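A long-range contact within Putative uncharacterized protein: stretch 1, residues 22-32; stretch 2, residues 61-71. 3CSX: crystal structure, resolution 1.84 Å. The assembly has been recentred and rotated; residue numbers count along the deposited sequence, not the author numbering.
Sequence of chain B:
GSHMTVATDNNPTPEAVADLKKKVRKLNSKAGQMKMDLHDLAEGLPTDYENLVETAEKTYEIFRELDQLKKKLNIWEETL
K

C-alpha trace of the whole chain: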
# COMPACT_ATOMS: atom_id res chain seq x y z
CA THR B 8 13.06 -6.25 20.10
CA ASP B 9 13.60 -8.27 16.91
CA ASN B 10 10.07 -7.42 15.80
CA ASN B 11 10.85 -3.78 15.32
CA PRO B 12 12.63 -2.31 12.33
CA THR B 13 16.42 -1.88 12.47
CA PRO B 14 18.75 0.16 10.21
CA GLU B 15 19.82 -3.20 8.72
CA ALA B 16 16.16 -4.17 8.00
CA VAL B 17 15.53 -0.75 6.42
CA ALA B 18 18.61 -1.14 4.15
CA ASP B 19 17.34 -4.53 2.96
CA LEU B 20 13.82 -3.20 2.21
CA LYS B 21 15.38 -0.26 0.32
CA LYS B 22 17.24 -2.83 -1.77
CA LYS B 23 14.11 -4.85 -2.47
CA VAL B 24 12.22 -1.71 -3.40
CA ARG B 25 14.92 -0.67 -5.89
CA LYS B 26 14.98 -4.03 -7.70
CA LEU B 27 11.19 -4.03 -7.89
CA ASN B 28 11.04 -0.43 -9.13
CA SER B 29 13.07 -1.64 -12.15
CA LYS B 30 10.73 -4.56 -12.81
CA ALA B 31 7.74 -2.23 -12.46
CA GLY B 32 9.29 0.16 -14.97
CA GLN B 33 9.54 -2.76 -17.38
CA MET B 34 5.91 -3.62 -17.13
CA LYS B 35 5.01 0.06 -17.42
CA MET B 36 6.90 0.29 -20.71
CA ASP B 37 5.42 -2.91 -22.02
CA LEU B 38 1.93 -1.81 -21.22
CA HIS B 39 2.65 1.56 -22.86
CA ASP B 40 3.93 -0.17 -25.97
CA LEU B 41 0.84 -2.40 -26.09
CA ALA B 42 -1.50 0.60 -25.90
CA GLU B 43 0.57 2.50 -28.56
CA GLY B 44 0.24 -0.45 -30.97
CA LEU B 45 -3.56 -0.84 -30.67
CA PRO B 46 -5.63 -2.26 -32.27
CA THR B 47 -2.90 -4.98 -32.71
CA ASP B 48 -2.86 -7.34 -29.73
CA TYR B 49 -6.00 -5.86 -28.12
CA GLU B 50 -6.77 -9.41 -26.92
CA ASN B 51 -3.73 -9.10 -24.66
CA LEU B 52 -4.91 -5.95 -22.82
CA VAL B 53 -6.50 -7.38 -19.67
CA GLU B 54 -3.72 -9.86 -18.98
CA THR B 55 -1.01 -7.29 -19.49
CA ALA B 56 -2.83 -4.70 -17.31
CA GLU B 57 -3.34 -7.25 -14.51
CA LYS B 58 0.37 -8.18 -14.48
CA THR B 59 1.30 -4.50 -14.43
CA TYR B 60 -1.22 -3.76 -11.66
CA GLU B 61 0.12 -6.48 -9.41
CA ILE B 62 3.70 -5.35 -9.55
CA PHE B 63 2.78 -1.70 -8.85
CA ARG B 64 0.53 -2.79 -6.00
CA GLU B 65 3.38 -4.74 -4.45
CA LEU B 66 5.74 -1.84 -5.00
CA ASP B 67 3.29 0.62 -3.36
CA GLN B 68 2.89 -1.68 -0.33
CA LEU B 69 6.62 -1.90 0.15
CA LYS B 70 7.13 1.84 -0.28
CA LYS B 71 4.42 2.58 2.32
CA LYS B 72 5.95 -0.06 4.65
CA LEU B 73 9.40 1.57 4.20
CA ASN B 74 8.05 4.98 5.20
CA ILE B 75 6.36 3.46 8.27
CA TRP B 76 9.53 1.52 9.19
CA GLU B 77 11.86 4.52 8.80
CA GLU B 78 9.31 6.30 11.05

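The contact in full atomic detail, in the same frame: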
# COMPACT_ATOMS: atom_id res chain seq x y z
N LYS B 22 16.66 -2.04 -0.70
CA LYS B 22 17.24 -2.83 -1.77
C LYS B 22 16.17 -3.57 -2.58
O LYS B 22 16.22 -3.63 -3.81
CB LYS B 22 18.26 -3.83 -1.19
CG LYS B 22 19.04 -4.66 -2.23
CD LYS B 22 20.15 -3.82 -2.91
CE LYS B 22 20.46 -4.33 -4.31
NZ LYS B 22 20.10 -5.77 -4.47
N LYS B 23 15.20 -4.14 -1.86
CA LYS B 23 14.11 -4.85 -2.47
C LYS B 23 13.29 -3.86 -3.29
O LYS B 23 12.90 -4.14 -4.43
CB LYS B 23 13.26 -5.46 -1.35
CG LYS B 23 12.09 -6.31 -1.79
CD LYS B 23 11.43 -6.88 -0.56
CE LYS B 23 10.13 -7.62 -0.88
NZ LYS B 23 10.32 -8.82 -1.80
N VAL B 24 13.02 -2.70 -2.71
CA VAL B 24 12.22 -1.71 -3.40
C VAL B 24 12.88 -1.28 -4.70
O VAL B 24 12.22 -1.17 -5.72
CB VAL B 24 11.87 -0.51 -2.50
CG1 VAL B 24 11.45 0.71 -3.34
CG2 VAL B 24 10.80 -0.89 -1.51
N ARG B 25 14.19 -1.05 -4.67
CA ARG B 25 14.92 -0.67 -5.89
C ARG B 25 14.89 -1.73 -6.98
O ARG B 25 14.70 -1.40 -8.13
CB ARG B 25 16.37 -0.29 -5.57
CG ARG B 25 17.15 0.18 -6.78
CD ARG B 25 18.62 0.34 -6.43
NE ARG B 25 19.32 1.18 -7.40
CZ ARG B 25 19.38 2.51 -7.35
NH1 ARG B 25 18.76 3.18 -6.39
NH2 ARG B 25 20.05 3.18 -8.28
N LYS B 26 15.11 -3.01 -6.66
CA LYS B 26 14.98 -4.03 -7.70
C LYS B 26 13.56 -4.11 -8.32
O LYS B 26 13.37 -4.30 -9.55
CB LYS B 26 15.46 -5.40 -7.20
CG LYS B 26 16.98 -5.44 -6.92
CD LYS B 26 17.40 -6.75 -6.26
CE LYS B 26 17.70 -7.85 -7.30
NZ LYS B 26 19.18 -8.00 -7.47
N LEU B 27 12.55 -3.96 -7.46
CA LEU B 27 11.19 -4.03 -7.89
C LEU B 27 10.79 -2.81 -8.71
O LEU B 27 10.00 -2.92 -9.64
CB LEU B 27 10.26 -4.16 -6.69
CG LEU B 27 8.85 -4.63 -7.01
CD1 LEU B 27 8.85 -6.04 -7.67
CD2 LEU B 27 8.05 -4.61 -5.69
N ASN B 28 11.35 -1.66 -8.37
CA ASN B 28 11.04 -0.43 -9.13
C ASN B 28 11.47 -0.61 -10.58
O ASN B 28 10.76 -0.20 -11.48
CB ASN B 28 11.64 0.80 -8.45
CG ASN B 28 11.15 2.10 -9.05
OD1 ASN B 28 11.90 2.79 -9.72
ND2 ASN B 28 9.89 2.43 -8.83
N SER B 29 12.60 -1.32 -10.80
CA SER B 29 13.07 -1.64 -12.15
C SER B 29 12.12 -2.55 -12.90
O SER B 29 11.83 -2.28 -14.07
CB SER B 29 14.47 -2.26 -12.12
OG SER B 29 15.34 -1.39 -11.45
N LYS B 30 11.62 -3.60 -12.22
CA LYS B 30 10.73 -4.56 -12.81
C LYS B 30 9.41 -3.88 -13.15
O LYS B 30 8.80 -4.15 -14.18
CB LYS B 30 10.45 -5.71 -11.86
CG LYS B 30 11.58 -6.76 -11.71
CD LYS B 30 12.01 -7.33 -13.05
CE LYS B 30 11.11 -8.48 -13.50
NZ LYS B 30 11.68 -9.17 -14.69
N ALA B 31 8.99 -2.99 -12.26
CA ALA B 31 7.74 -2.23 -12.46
C ALA B 31 7.86 -1.35 -13.68
O ALA B 31 6.96 -1.33 -14.51
CB ALA B 31 7.45 -1.38 -11.25
N GLY B 32 8.98 -0.62 -13.77
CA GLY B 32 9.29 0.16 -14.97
C GLY B 32 9.20 -0.63 -16.26
O GLY B 32 8.76 -0.10 -17.30
N GLU B 61 -0.36 -5.74 -10.54
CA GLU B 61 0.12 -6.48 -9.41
C GLU B 61 1.48 -6.05 -8.95
O GLU B 61 1.71 -5.93 -7.75
CB GLU B 61 0.08 -7.98 -9.73
CG GLU B 61 -1.36 -8.47 -9.89
CD GLU B 61 -2.26 -8.21 -8.67
OE1 GLU B 61 -1.76 -8.00 -7.54
OE2 GLU B 61 -3.50 -8.23 -8.86
N ILE B 62 2.39 -5.81 -9.89
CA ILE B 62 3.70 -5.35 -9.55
C ILE B 62 3.67 -3.93 -8.91
O ILE B 62 4.33 -3.66 -7.92
CB ILE B 62 4.72 -5.51 -10.76
CG1 ILE B 62 6.16 -5.24 -10.31
CG2 ILE B 62 4.36 -4.67 -11.98
CD1 ILE B 62 6.43 -3.84 -9.97
N PHE B 63 2.89 -3.03 -9.47
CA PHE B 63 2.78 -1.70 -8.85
C PHE B 63 2.10 -1.72 -7.51
O PHE B 63 2.47 -0.95 -6.60
CB PHE B 63 2.13 -0.70 -9.83
CG PHE B 63 3.11 -0.13 -10.82
CD1 PHE B 63 3.90 0.97 -10.48
CD2 PHE B 63 3.26 -0.69 -12.09
CE1 PHE B 63 4.82 1.50 -11.39
CE2 PHE B 63 4.20 -0.18 -13.00
CZ PHE B 63 4.96 0.91 -12.66
N ARG B 64 1.15 -2.64 -7.33
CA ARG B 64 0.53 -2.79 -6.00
C ARG B 64 1.56 -3.26 -5.01
O ARG B 64 1.64 -2.75 -3.89
CB ARG B 64 -0.62 -3.80 -6.01
CG ARG B 64 -1.26 -3.89 -4.60
CD ARG B 64 -2.42 -4.83 -4.65
NE ARG B 64 -3.07 -5.04 -3.34
CZ ARG B 64 -3.88 -4.16 -2.72
NH1 ARG B 64 -4.15 -2.97 -3.26
NH2 ARG B 64 -4.40 -4.46 -1.55
N GLU B 65 2.35 -4.27 -5.40
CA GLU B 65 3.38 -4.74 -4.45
C GLU B 65 4.39 -3.62 -4.15
O GLU B 65 4.83 -3.40 -3.00
CB GLU B 65 4.10 -6.00 -4.99
CG GLU B 65 4.98 -6.63 -3.88
CD GLU B 65 6.07 -7.55 -4.43
OE1 GLU B 65 6.18 -7.68 -5.66
OE2 GLU B 65 6.80 -8.16 -3.61
N LEU B 66 4.80 -2.93 -5.18
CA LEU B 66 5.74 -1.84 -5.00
C LEU B 66 5.20 -0.77 -4.04
O LEU B 66 5.94 -0.25 -3.19
CB LEU B 66 6.08 -1.22 -6.36
CG LEU B 66 7.17 -0.13 -6.36
CD1 LEU B 66 8.52 -0.61 -5.82
CD2 LEU B 66 7.28 0.39 -7.82
N ASP B 67 3.93 -0.44 -4.19
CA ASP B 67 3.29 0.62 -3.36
C ASP B 67 3.23 0.13 -1.91
O ASP B 67 3.58 0.86 -1.00
CB ASP B 67 1.88 0.86 -3.89
CG ASP B 67 1.18 2.08 -3.27
OD1 ASP B 67 1.84 3.06 -2.87
OD2 ASP B 67 -0.06 2.01 -3.20
N GLN B 68 2.86 -1.13 -1.69
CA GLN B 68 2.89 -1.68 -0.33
C GLN B 68 4.26 -1.58 0.31
O GLN B 68 4.38 -1.24 1.48
CB GLN B 68 2.43 -3.16 -0.28
CG GLN B 68 1.01 -3.38 -0.73
CD GLN B 68 -0.04 -3.15 0.36
OE1 GLN B 68 0.24 -2.53 1.37
NE2 GLN B 68 -1.25 -3.67 0.15
N LEU B 69 5.31 -1.89 -0.45
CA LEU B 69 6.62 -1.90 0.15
C LEU B 69 7.09 -0.46 0.43
O LEU B 69 7.68 -0.19 1.47
CB LEU B 69 7.60 -2.64 -0.75
CG LEU B 69 7.39 -4.15 -0.87
CD1 LEU B 69 8.36 -4.66 -1.95
CD2 LEU B 69 7.61 -4.84 0.50
N LYS B 70 6.77 0.44 -0.48
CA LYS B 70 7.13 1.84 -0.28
C LYS B 70 6.47 2.44 0.96
O LYS B 70 7.13 3.09 1.77
CB LYS B 70 6.86 2.66 -1.55
CG LYS B 70 7.99 2.47 -2.55
CD LYS B 70 7.76 3.24 -3.82
CE LYS B 70 8.76 2.85 -4.90
NZ LYS B 70 8.75 3.90 -5.98
N LYS B 71 5.18 2.18 1.12
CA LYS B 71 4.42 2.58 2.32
C LYS B 71 4.97 1.94 3.60
O LYS B 71 5.09 2.61 4.61
CB LYS B 71 2.94 2.24 2.15
CG LYS B 71 2.25 3.14 1.11
CD LYS B 71 0.86 2.64 0.69
CE LYS B 71 -0.03 3.82 0.21
NZ LYS B 71 0.74 4.84 -0.61
O HOH W 1 9.94 -7.55 -4.17

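No direct hydrogen bond or salt bridge joins these two helices; the one polar link between them passes through a water. Lys23 NZ donates to water 1 (NZ to water O, 2.7 Å), and the same water donates to Glu65 OE2 (water O to OE2, 3.2 Å). The charged atoms themselves, Lys23 NZ and Glu65 OE2, lie 4.0 Å apart, too far for a salt bridge but close enough for opposite charges to attract. Everything else rests on packing.

The helices run nearly antiparallel, at 154°, with their axes 9.4 Å apart at closest approach, and bury 609 Å² between them. Val24 faces Leu69, Leu27 faces Leu66 and Ala31 faces Ile62. Positions three or four residues apart return to the same side of a helix, so these apolar residues all turn their CA-to-CB bonds toward the partner.

The centre is a reciprocal knob-into-hole arrangement. Leu27 sits among Ile62, Glu65, Leu66 and Leu69, its CD1 3.9 Å from Ile62 CG1 and its CD2 3.8 Å from Leu69 CD1. Leu66 in turn enters the hole formed by Val24, Leu27, Asn28 and Ala31. Both leucines adopt chi1 t and chi2 p, and the branched end of each lets one side chain touch several neighbours at once. At one end of the contact, the shorter, beta-branched Val24 sets CG2 3.7 Å from Leu69 CB and CG1 4.1 Å from Leu66 CD1.

Toward the other end the backbones draw closer, with Ala31 CA 5.9 Å from Ile62 CA, and a small residue suits the narrower space. Ala31 is buried, its methyl lying over one face of the Phe63 ring: CB is 3.9 Å from the ring centroid, 19° off the normal, a CH-pi contact. Phe63 leaves its backbone sideways, but its long side chain brings the ring in to cover this methyl. Ala31 CB also lies 3.9 Å from Leu66 CD2.

Long polar residues line the margins, where their aliphatic parts can pack while their polar ends remain near solvent. Lys23, extended with chi1 to chi3 all t, lays CE 3.6 Å from Leu69 CD1 before its amine reaches the water. Lys70 likewise brings CE within 3.8 Å of Val24 CG1. Its NZ lies 3.4 Å from Asn28 ND2, but both are donors and no hydrogen bond forms; Asn28 contributes through packing instead, with ND2 3.5 Å from Leu66 CD2.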